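Local coordinates for protein creatinine amidohydrolase (Nostoc punctiforme PCC 73102, PDB 3NO4) that probably hydrolyses carbon-nitrogen bonds in linear amides, as a metal-dependent member of the creatininase superfamily, at residues E31-Q36 against A118-F123; F42-T47 against F123-G128; T103-V108 against F140-A145; F166-V171 against V253-N258. One frame throughout, in Å; residues are numbered along the deposited sequence. Where two conformers were deposited one is given.

In the fold
Contact 2 is the core of the four: two neighbouring strands of the parallel sheet, joined by backbone bonds and fully buried close to the centre of the chain. Contact 1 shares Phe123 and strand 122-127 with it but lies about 19 Å away, centre to centre, where the chain enters that strand, and rests on apolar side chains, with no hydrogen bond across it. Contact 3 pairs the helices preceding and following the same strand, and meets contact 2 where Phe140 packs on Phe125; its polar ends turn to two other subunits. Contact 4, partly buried and untouched by other chains, joins two helices through a carboxylate, while Leu256 reaches Ile126 of contact 2.

Contact 1. Residues E31-Q36 against A118-F123; sequences EAYLQQ and AGFSKF
Leu34 of helix 27-36 and Gly119, the residue at which the chain leaves helix 101-118, bring their CA atoms to 7.1 Å, the closest CA pair between the two segments. Gly119 belongs to a Schellman motif: its phi is positive, 114°, and two bonds run back into the last helical turn. A CB here would collide with Ala118 O, which by itself accounts for the glycine. From here the chain passes through Phe120 into strand 122-127 of the parallel sheet, in the alpha/beta fold of the creatininases. Leu34 carries most of the contact. Its CD2 methyl stands almost exactly over the middle of the Phe120 ring, 3.6 Å from the centroid and 5° off the normal, a CH-pi contact in which all six ring carbons lie at similar range. The CD1 branch diverges to pass beside Phe120 CE2 at 3.9 Å. Tyr33 comes in obliquely, its CE1 3.8 Å from Phe120 CE1, the two side chains crossing at about a right angle. It reaches there because its CG is anti to the backbone N (chi1 172°), and its hydroxyl is fixed beyond the contact by hydrogen bonds with Gly39 O and Ile77 N. Phe120 is packed further by Leu115 of helix 101-118 and Ile40 of strand 39-44, while Pro94 of the second subunit lies against both Leu34 and Ala118. The outer end of the apolar patch is set by Leu34 CD1, which sits 3.5 Å from the carbonyl oxygen Ala118 O and 4.4 Å from the methyl carbon Ala118 CB.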
# COMPACT_ATOMS: atom_id res chain seq x y z
N GLU A 31 13.30 -18.77 -24.10
CA GLU A 31 13.02 -18.14 -25.38
C GLU A 31 12.64 -19.18 -26.44
O GLU A 31 11.63 -19.01 -27.13
CB GLU A 31 14.24 -17.32 -25.84
CG GLU A 31 14.05 -16.52 -27.12
CD GLU A 31 15.29 -15.71 -27.47
OE1 GLU A 31 16.34 -16.30 -27.77
OE2 GLU A 31 15.20 -14.49 -27.45
N ALA A 32 13.39 -20.28 -26.54
CA ALA A 32 13.04 -21.36 -27.48
C ALA A 32 11.66 -21.98 -27.15
O ALA A 32 10.84 -22.15 -28.05
CB ALA A 32 14.15 -22.45 -27.52
N TYR A 33 11.40 -22.26 -25.87
CA TYR A 33 10.10 -22.76 -25.40
C TYR A 33 8.94 -21.86 -25.79
O TYR A 33 7.90 -22.36 -26.24
CB TYR A 33 10.11 -22.96 -23.88
CG TYR A 33 8.79 -23.30 -23.24
CD1 TYR A 33 7.89 -22.29 -22.84
CD2 TYR A 33 8.43 -24.62 -23.02
CE1 TYR A 33 6.68 -22.60 -22.25
CE2 TYR A 33 7.21 -24.95 -22.44
CZ TYR A 33 6.34 -23.95 -22.05
OH TYR A 33 5.16 -24.31 -21.44
N LEU A 34 9.11 -20.54 -25.61
CA LEU A 34 8.08 -19.55 -25.94
C LEU A 34 7.68 -19.48 -27.42
O LEU A 34 6.61 -18.95 -27.71
CB LEU A 34 8.44 -18.14 -25.43
CG LEU A 34 8.29 -17.97 -23.91
CD1 LEU A 34 8.96 -16.70 -23.42
CD2 LEU A 34 6.81 -17.95 -23.54
N GLN A 35 8.51 -20.00 -28.33
CA GLN A 35 8.09 -20.17 -29.73
C GLN A 35 6.98 -21.23 -29.87
O GLN A 35 6.16 -21.12 -30.76
CB GLN A 35 9.29 -20.57 -30.63
CG GLN A 35 10.45 -19.55 -30.69
CD GLN A 35 10.04 -18.18 -31.29
OE1 GLN A 35 10.10 -17.18 -30.60
NE2 GLN A 35 9.62 -18.16 -32.57
N GLN A 36 6.99 -22.25 -28.99
CA GLN A 36 6.07 -23.40 -29.05
C GLN A 36 4.86 -23.23 -28.12
O GLN A 36 3.78 -23.70 -28.43
CB GLN A 36 6.82 -24.69 -28.66
CG GLN A 36 8.15 -24.93 -29.38
CD GLN A 36 7.98 -24.93 -30.87
OE1 GLN A 36 6.86 -25.06 -31.37
NE2 GLN A 36 9.08 -24.76 -31.59
N ALA A 118 7.41 -11.08 -21.08
CA ALA A 118 8.20 -12.03 -21.88
C ALA A 118 7.36 -12.79 -22.91
O ALA A 118 7.92 -13.39 -23.80
CB ALA A 118 8.90 -13.05 -20.92
N GLY A 119 6.03 -12.77 -22.79
CA GLY A 119 5.15 -13.45 -23.74
C GLY A 119 4.35 -14.62 -23.18
O GLY A 119 3.57 -15.22 -23.94
N PHE A 120 4.51 -14.96 -21.89
CA PHE A 120 3.68 -15.99 -21.26
C PHE A 120 2.24 -15.42 -21.14
O PHE A 120 2.04 -14.24 -20.84
CB PHE A 120 4.20 -16.42 -19.88
CG PHE A 120 5.42 -17.26 -19.92
CD1 PHE A 120 5.31 -18.67 -20.10
CD2 PHE A 120 6.69 -16.70 -19.78
CE1 PHE A 120 6.44 -19.46 -20.15
CE2 PHE A 120 7.84 -17.50 -19.82
CZ PHE A 120 7.73 -18.87 -19.98
N SER A 121 1.25 -16.24 -21.46
CA SER A 121 -0.14 -15.82 -21.35
C SER A 121 -1.13 -16.84 -20.74
O SER A 121 -2.28 -16.48 -20.48
CB SER A 121 -0.61 -15.35 -22.73
OG SER A 121 -0.75 -16.44 -23.60
N LYS A 122 -0.69 -18.06 -20.50
CA LYS A 122 -1.51 -19.07 -19.84
C LYS A 122 -0.80 -19.47 -18.55
O LYS A 122 0.18 -20.21 -18.60
CB LYS A 122 -1.70 -20.25 -20.79
CG LYS A 122 -2.51 -19.90 -22.06
CD LYS A 122 -4.02 -20.02 -21.83
CE LYS A 122 -4.81 -20.03 -23.15
NZ LYS A 122 -6.27 -20.26 -22.92
N PHE A 123 -1.31 -18.96 -17.42
CA PHE A 123 -0.76 -19.22 -16.09
C PHE A 123 -1.65 -20.18 -15.31
O PHE A 123 -2.79 -19.82 -14.92
CB PHE A 123 -0.60 -17.91 -15.32
CG PHE A 123 0.38 -16.99 -15.91
CD1 PHE A 123 0.01 -16.16 -16.99
CD2 PHE A 123 1.66 -16.91 -15.42
CE1 PHE A 123 0.92 -15.29 -17.55
CE2 PHE A 123 2.59 -16.05 -16.00
CZ PHE A 123 2.21 -15.22 -17.05

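Contact 2. Residues F42-T47 against F123-G128; sequences FPIGST and FYFING
Phe42 O accepts the shortest bond of the pair, from Ile126 N at 2.8 Å, and is also approached by Phe125 CA in a CA-H...O contact of 3.3 Å. Three more backbone bonds complete a regular parallel ladder: Phe42 N to Tyr124 O, Ile44 N to Ile126 O, nearly straight at 169°, and Gly128 N to Ile44 O. The side chains of Phe42 and Ile44 share one face of the sheet with Phe125 and Asn127; Pro43 and Ile126 occupy the other. Phe42 and Phe125 point the same way, their rings near parallel (23° between planes) but slid apart with centroids 5.7 Å from each other, so that it is Phe42 CB that meets Phe125 CD2, at 3.7 Å. Ile44 CG2 lies 3.6 Å from Asn127 OD1. That amide is gripped outside the pair: OD1 by Asn132 ND2, and ND2 by Asn164 OD1 and His129 O, which fixes its rotation. Both strands run toward the metal, a nickel ion bound by His50, Asp59 and Glu191, and Gly128, just past the end of strand 122-127, lies about 6 Å from it; a site at the C-terminal ends of parallel strands is characteristic of alpha/beta enzymes.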
# COMPACT_ATOMS: atom_id res chain seq x y z
N PHE A 42 2.63 -22.88 -12.20
CA PHE A 42 3.16 -22.59 -10.87
C PHE A 42 2.60 -23.52 -9.81
O PHE A 42 1.38 -23.54 -9.63
CB PHE A 42 2.92 -21.14 -10.48
CG PHE A 42 3.91 -20.22 -11.09
CD1 PHE A 42 5.17 -20.08 -10.53
CD2 PHE A 42 3.60 -19.52 -12.25
CE1 PHE A 42 6.13 -19.26 -11.12
CE2 PHE A 42 4.55 -18.67 -12.85
CZ PHE A 42 5.82 -18.56 -12.28
N PRO A 43 3.47 -24.27 -9.10
CA PRO A 43 2.95 -24.94 -7.91
C PRO A 43 2.82 -23.90 -6.80
O PRO A 43 3.75 -23.08 -6.63
CB PRO A 43 4.01 -26.00 -7.58
CG PRO A 43 5.10 -25.86 -8.55
CD PRO A 43 4.88 -24.61 -9.33
N ILE A 44 1.70 -23.89 -6.11
CA ILE A 44 1.49 -23.02 -4.96
C ILE A 44 0.98 -23.82 -3.78
O ILE A 44 -0.01 -24.51 -3.89
CB ILE A 44 0.63 -21.74 -5.26
CG1 ILE A 44 0.56 -20.83 -4.02
CG2 ILE A 44 -0.77 -22.09 -5.75
CD1 ILE A 44 -0.05 -19.41 -4.30
N GLY A 45 1.68 -23.74 -2.67
CA GLY A 45 1.22 -24.34 -1.41
C GLY A 45 1.20 -23.38 -0.23
O GLY A 45 0.65 -22.25 -0.31
N SER A 46 1.76 -23.85 0.87
CA SER A 46 1.69 -23.19 2.15
C SER A 46 2.67 -23.82 3.11
O SER A 46 3.08 -24.98 2.91
CB SER A 46 0.26 -23.31 2.73
OG SER A 46 0.12 -22.47 3.86
N THR A 47 3.02 -23.07 4.14
CA THR A 47 3.89 -23.52 5.22
C THR A 47 3.04 -23.38 6.48
O THR A 47 2.92 -22.29 7.01
CB THR A 47 5.17 -22.67 5.27
OG1 THR A 47 5.82 -22.76 4.00
CG2 THR A 47 6.13 -23.11 6.40
N PHE A 123 -1.31 -18.96 -17.42
CA PHE A 123 -0.76 -19.22 -16.09
C PHE A 123 -1.65 -20.18 -15.31
O PHE A 123 -2.79 -19.82 -14.92
CB PHE A 123 -0.60 -17.91 -15.32
CG PHE A 123 0.38 -16.99 -15.91
CD1 PHE A 123 0.01 -16.16 -16.99
CD2 PHE A 123 1.66 -16.91 -15.42
CE1 PHE A 123 0.92 -15.29 -17.55
CE2 PHE A 123 2.59 -16.05 -16.00
CZ PHE A 123 2.21 -15.22 -17.05
N TYR A 124 -1.17 -21.41 -15.12
CA TYR A 124 -1.92 -22.52 -14.47
C TYR A 124 -1.30 -22.77 -13.09
O TYR A 124 -0.15 -23.26 -13.00
CB TYR A 124 -1.84 -23.76 -15.35
CG TYR A 124 -2.82 -24.85 -15.03
CD1 TYR A 124 -4.16 -24.70 -15.32
CD2 TYR A 124 -2.40 -26.07 -14.47
CE1 TYR A 124 -5.08 -25.72 -15.07
CE2 TYR A 124 -3.31 -27.09 -14.23
CZ TYR A 124 -4.65 -26.90 -14.52
OH TYR A 124 -5.56 -27.88 -14.28
N PHE A 125 -1.98 -22.29 -12.05
CA PHE A 125 -1.52 -22.42 -10.67
C PHE A 125 -2.08 -23.72 -10.11
O PHE A 125 -3.30 -23.82 -9.95
CB PHE A 125 -1.98 -21.27 -9.78
CG PHE A 125 -1.32 -19.97 -10.11
CD1 PHE A 125 -1.74 -19.21 -11.18
CD2 PHE A 125 -0.20 -19.55 -9.39
CE1 PHE A 125 -1.07 -17.95 -11.50
CE2 PHE A 125 0.45 -18.33 -9.71
CZ PHE A 125 -0.00 -17.55 -10.76
N ILE A 126 -1.20 -24.66 -9.78
CA ILE A 126 -1.63 -25.94 -9.19
C ILE A 126 -1.45 -25.75 -7.73
O ILE A 126 -0.32 -25.61 -7.23
CB ILE A 126 -0.84 -27.11 -9.69
CG1 ILE A 126 -1.17 -27.37 -11.17
CG2 ILE A 126 -1.15 -28.36 -8.86
CD1 ILE A 126 -0.24 -28.44 -11.85
N ASN A 127 -2.58 -25.72 -7.03
CA ASN A 127 -2.64 -25.27 -5.65
C ASN A 127 -2.85 -26.45 -4.67
O ASN A 127 -3.60 -27.37 -4.94
CB ASN A 127 -3.74 -24.23 -5.52
CG ASN A 127 -3.97 -23.78 -4.10
OD1 ASN A 127 -3.03 -23.46 -3.37
ND2 ASN A 127 -5.23 -23.72 -3.70
N GLY A 128 -2.18 -26.37 -3.52
CA GLY A 128 -2.27 -27.35 -2.46
C GLY A 128 -2.97 -26.89 -1.19
O GLY A 128 -3.12 -27.69 -0.29

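Contact 3. Residues T103-V108 against F140-A145; sequences TLIQVV and FSETYA
Glu142 sends its CG anti to the backbone N (chi1 -170°) and then bends at chi2, 112°, so that its chain lies across the CG2 branch of Ile105. That methyl rests 3.7 Å from Glu142 CG and 3.8 Å from Glu142 CD, the two side chains meeting at about a right angle. CB, CG and the carboxylate carbon all lie against the methyl, and OE2 points on toward Gln106. There Gln106, whose own chain doubles back from a CB that points away, places NE2 3.5 Å from Glu142 OE2, with amide and carboxylate planes nearly perpendicular. Both groups have firmer partners in the assembly: Glu142 OE2 is hydrogen-bonded to Ser102 OG of the third subunit, and Gln106 OE1 to Arg100 NH2 of the second. With an alanine in place of Glu142, Ser102 of the third subunit would probably lose this partner and Ile105 CG2 the hydrocarbon stem that now lies across it. One turn further on, Val108 CG1 stands 4.2 Å from Thr143 OG1, a hydroxyl already bonded to Ala139 O of its own helix, and 4.4 Å from Phe140 CD1, at the edge of that ring. The helix segments approach to 9.2 Å between axes with a crossing angle of -46°, and the contact is completed by Thr135, Leu136 and Ala139 on the preceding turns of helix 132-150. Helices 101-118 and 132-150 come just before and just after strand 122-127 in sequence and pack side by side on the Phe42/Phe125 face of the parallel sheet, an arrangement characteristic of layered alpha/beta folds.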
# COMPACT_ATOMS: atom_id res chain seq x y z
N THR A 103 -0.40 -8.86 0.59
CA THR A 103 0.98 -9.19 0.19
C THR A 103 0.99 -10.27 -0.93
O THR A 103 1.72 -10.11 -1.90
CB THR A 103 1.82 -9.71 1.34
OG1 THR A 103 1.72 -8.80 2.45
CG2 THR A 103 3.30 -9.93 0.89
N LEU A 104 0.20 -11.31 -0.79
CA LEU A 104 0.14 -12.36 -1.83
C LEU A 104 -0.38 -11.82 -3.18
O LEU A 104 0.07 -12.26 -4.26
CB LEU A 104 -0.66 -13.58 -1.39
CG LEU A 104 -0.74 -14.75 -2.37
CD1 LEU A 104 0.69 -15.22 -2.71
CD2 LEU A 104 -1.57 -15.92 -1.81
N ILE A 105 -1.34 -10.92 -3.13
CA ILE A 105 -1.86 -10.30 -4.37
C ILE A 105 -0.68 -9.56 -5.10
O ILE A 105 -0.53 -9.66 -6.30
CB ILE A 105 -3.02 -9.34 -4.04
CG1 ILE A 105 -4.27 -10.10 -3.62
CG2 ILE A 105 -3.31 -8.31 -5.18
CD1 ILE A 105 -5.35 -9.16 -3.10
N GLN A 106 0.13 -8.83 -4.35
CA GLN A 106 1.29 -8.13 -4.95
C GLN A 106 2.38 -9.06 -5.49
O GLN A 106 2.95 -8.80 -6.54
CB GLN A 106 1.83 -7.06 -4.02
CG GLN A 106 0.76 -5.93 -3.73
CD GLN A 106 0.10 -5.21 -5.00
OE1 GLN A 106 0.83 -4.76 -5.94
NE2 GLN A 106 -1.29 -5.04 -4.99
N VAL A 107 2.62 -10.16 -4.79
CA VAL A 107 3.50 -11.19 -5.24
C VAL A 107 3.02 -11.76 -6.58
O VAL A 107 3.80 -11.78 -7.53
CB VAL A 107 3.73 -12.31 -4.17
CG1 VAL A 107 4.42 -13.57 -4.77
CG2 VAL A 107 4.51 -11.73 -2.97
N VAL A 108 1.74 -12.18 -6.65
CA VAL A 108 1.18 -12.74 -7.89
C VAL A 108 1.22 -11.70 -9.04
O VAL A 108 1.60 -12.00 -10.18
CB VAL A 108 -0.26 -13.28 -7.70
CG1 VAL A 108 -0.90 -13.62 -9.06
CG2 VAL A 108 -0.23 -14.51 -6.76
N PHE A 140 -5.68 -12.53 -9.39
CA PHE A 140 -5.88 -12.58 -10.85
C PHE A 140 -6.59 -11.37 -11.38
O PHE A 140 -6.10 -10.75 -12.34
CB PHE A 140 -6.65 -13.83 -11.29
CG PHE A 140 -6.00 -15.14 -10.93
CD1 PHE A 140 -4.65 -15.25 -10.55
CD2 PHE A 140 -6.76 -16.30 -11.00
CE1 PHE A 140 -4.10 -16.47 -10.23
CE2 PHE A 140 -6.20 -17.51 -10.68
CZ PHE A 140 -4.88 -17.59 -10.28
N SER A 141 -7.73 -11.03 -10.75
CA SER A 141 -8.48 -9.84 -11.09
C SER A 141 -7.62 -8.56 -10.99
O SER A 141 -7.59 -7.75 -11.90
CB SER A 141 -9.73 -9.71 -10.21
OG SER A 141 -10.63 -10.75 -10.52
N GLU A 142 -6.98 -8.37 -9.87
CA GLU A 142 -6.03 -7.23 -9.69
C GLU A 142 -4.95 -7.19 -10.83
O GLU A 142 -4.65 -6.12 -11.40
CB GLU A 142 -5.33 -7.35 -8.35
CG GLU A 142 -4.50 -6.10 -7.94
CD GLU A 142 -5.05 -5.31 -6.76
OE1 GLU A 142 -6.12 -5.64 -6.20
OE2 GLU A 142 -4.39 -4.31 -6.39
N THR A 143 -4.40 -8.37 -11.13
CA THR A 143 -3.38 -8.53 -12.16
C THR A 143 -3.91 -8.15 -13.56
O THR A 143 -3.26 -7.38 -14.25
CB THR A 143 -2.76 -9.91 -12.10
OG1 THR A 143 -2.12 -10.03 -10.84
CG2 THR A 143 -1.74 -10.17 -13.29
N TYR A 144 -5.10 -8.63 -13.95
CA TYR A 144 -5.64 -8.27 -15.26
C TYR A 144 -5.77 -6.75 -15.44
O TYR A 144 -5.34 -6.21 -16.45
CB TYR A 144 -7.01 -8.94 -15.56
CG TYR A 144 -7.06 -10.46 -15.42
CD1 TYR A 144 -6.00 -11.26 -15.87
CD2 TYR A 144 -8.18 -11.09 -14.86
CE1 TYR A 144 -6.03 -12.67 -15.73
CE2 TYR A 144 -8.25 -12.49 -14.72
CZ TYR A 144 -7.17 -13.28 -15.17
OH TYR A 144 -7.19 -14.63 -15.03
N ALA A 145 -6.29 -6.07 -14.43
CA ALA A 145 -6.45 -4.62 -14.46
C ALA A 145 -5.07 -3.93 -14.52
O ALA A 145 -4.89 -2.96 -15.27
CB ALA A 145 -7.29 -4.14 -13.22

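Contact 4. Residues F166-V171 against V253-N258; sequences FMCGSV and VKELSN
Cys168, at the N-cap position of helix 169-179, opens the contact. With SG anti to the carbonyl carbon (chi1 -69°), the sulfur is turned to helix 242-265 and meets Leu256 CD2 at 3.5 Å, while Cys168 CB touches Glu255 OE2, also at 3.5 Å. Gly169 follows, its N donating to Glu255 OE2 at 3.1 Å on the syn side of the carboxylate. Ser170 then grips the other oxygen twice. Its N meets the syn lone pair of Glu255 OE1 at 3.1 Å, in a fairly straight bond. Its OG donates to the same Glu255 OE1 at 2.9 Å, from the anti side and well out of the carboxylate plane. Three bonds thus hold the extended glutamate with its two oxygens turned to the N-H groups that open the helix, where the helix N-terminus would be expected to stabilise its negative charge. Replacing Glu255 by an alanine would probably leave Gly169 N and Ser170 N without this acceptor and the Ser170 hydroxyl more able to turn. Val171, one residue on, packs beside Phe248 and Ala252, earlier turns of helix 242-265, and Ser170 meets Leu251 there. Behind the polar front, Leu256 continues inward past Trp165 to Val70 of helix 58-74 and to Tyr124 and Ile126 of strand 122-127, so helix 242-265 lies between helix 169-179 and helix 58-74, on the Pro43/Ile126 face of the sheet.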
# COMPACT_ATOMS: atom_id res chain seq x y z
N PHE A 166 -6.69 -31.35 -4.58
CA PHE A 166 -7.64 -31.93 -3.59
C PHE A 166 -9.13 -31.78 -3.95
O PHE A 166 -9.99 -32.42 -3.30
CB PHE A 166 -7.37 -31.37 -2.16
CG PHE A 166 -7.48 -29.90 -2.08
CD1 PHE A 166 -8.68 -29.32 -1.76
CD2 PHE A 166 -6.38 -29.08 -2.33
CE1 PHE A 166 -8.80 -27.91 -1.70
CE2 PHE A 166 -6.48 -27.68 -2.28
CZ PHE A 166 -7.69 -27.11 -1.97
N MSE A 167 -9.43 -30.98 -4.99
CA MSE A 167 -10.79 -30.87 -5.56
C MSE A 167 -10.96 -31.66 -6.84
O MSE A 167 -12.02 -31.61 -7.42
CB MSE A 167 -11.17 -29.40 -5.79
CG MSE A 167 -11.79 -28.75 -4.57
SE MSE A 167 -11.95 -26.82 -4.84
CE MSE A 167 -12.87 -26.74 -6.55
N CYS A 168 -9.93 -32.37 -7.30
CA CYS A 168 -10.09 -33.28 -8.45
C CYS A 168 -11.15 -34.34 -8.09
O CYS A 168 -11.13 -34.87 -6.97
CB CYS A 168 -8.78 -33.95 -8.80
SG CYS A 168 -7.55 -32.86 -9.48
N GLY A 169 -12.05 -34.64 -9.03
CA GLY A 169 -13.12 -35.62 -8.84
C GLY A 169 -12.59 -37.03 -8.60
O GLY A 169 -13.16 -37.75 -7.79
N SER A 170 -11.50 -37.41 -9.27
CA SER A 170 -10.85 -38.72 -9.05
C SER A 170 -10.24 -38.81 -7.63
O SER A 170 -10.35 -39.87 -6.99
CB SER A 170 -9.81 -39.06 -10.12
OG SER A 170 -8.73 -38.14 -10.14
N VAL A 171 -9.66 -37.70 -7.15
CA VAL A 171 -9.07 -37.61 -5.82
C VAL A 171 -10.12 -37.69 -4.70
O VAL A 171 -9.98 -38.52 -3.77
CB VAL A 171 -8.14 -36.35 -5.69
CG1 VAL A 171 -7.69 -36.10 -4.25
CG2 VAL A 171 -6.93 -36.52 -6.60
N VAL A 253 -2.19 -36.17 -11.15
CA VAL A 253 -1.37 -35.84 -12.34
C VAL A 253 -2.18 -36.08 -13.61
O VAL A 253 -2.16 -35.25 -14.51
CB VAL A 253 -0.02 -36.57 -12.32
CG1 VAL A 253 0.74 -36.47 -13.69
CG2 VAL A 253 0.83 -36.01 -11.16
N LYS A 254 -2.95 -37.16 -13.65
CA LYS A 254 -3.75 -37.46 -14.84
C LYS A 254 -4.85 -36.43 -15.07
O LYS A 254 -5.03 -35.94 -16.19
CB LYS A 254 -4.39 -38.86 -14.73
CG LYS A 254 -5.24 -39.22 -15.92
CD LYS A 254 -5.65 -40.70 -15.90
CE LYS A 254 -6.74 -40.96 -16.96
NZ LYS A 254 -6.84 -42.41 -17.23
N GLU A 255 -5.59 -36.12 -14.01
CA GLU A 255 -6.69 -35.20 -14.11
C GLU A 255 -6.21 -33.75 -14.39
O GLU A 255 -6.80 -33.07 -15.23
CB GLU A 255 -7.56 -35.26 -12.87
CG GLU A 255 -8.93 -34.67 -13.15
CD GLU A 255 -9.95 -34.96 -12.09
OE1 GLU A 255 -10.09 -36.13 -11.67
OE2 GLU A 255 -10.64 -33.99 -11.71
N LEU A 256 -5.15 -33.30 -13.71
CA LEU A 256 -4.61 -31.95 -13.94
C LEU A 256 -3.77 -31.77 -15.23
O LEU A 256 -3.61 -30.63 -15.69
CB LEU A 256 -3.83 -31.44 -12.71
CG LEU A 256 -4.69 -31.30 -11.43
CD1 LEU A 256 -3.91 -30.52 -10.35
CD2 LEU A 256 -6.03 -30.61 -11.71
N SER A 257 -3.25 -32.86 -15.81
CA SER A 257 -2.66 -32.85 -17.14
C SER A 257 -3.75 -32.56 -18.17
O SER A 257 -3.54 -31.73 -19.07
CB SER A 257 -1.95 -34.19 -17.46
OG SER A 257 -0.80 -34.33 -16.62
N ASN A 258 -4.90 -33.24 -18.06
CA ASN A 258 -6.05 -32.95 -18.92
C ASN A 258 -6.50 -31.49 -18.71
O ASN A 258 -6.71 -30.76 -19.67
CB ASN A 258 -7.19 -33.96 -18.70
CG ASN A 258 -6.89 -35.33 -19.32
OD1 ASN A 258 -6.27 -35.42 -20.39
ND2 ASN A 258 -7.32 -36.39 -18.66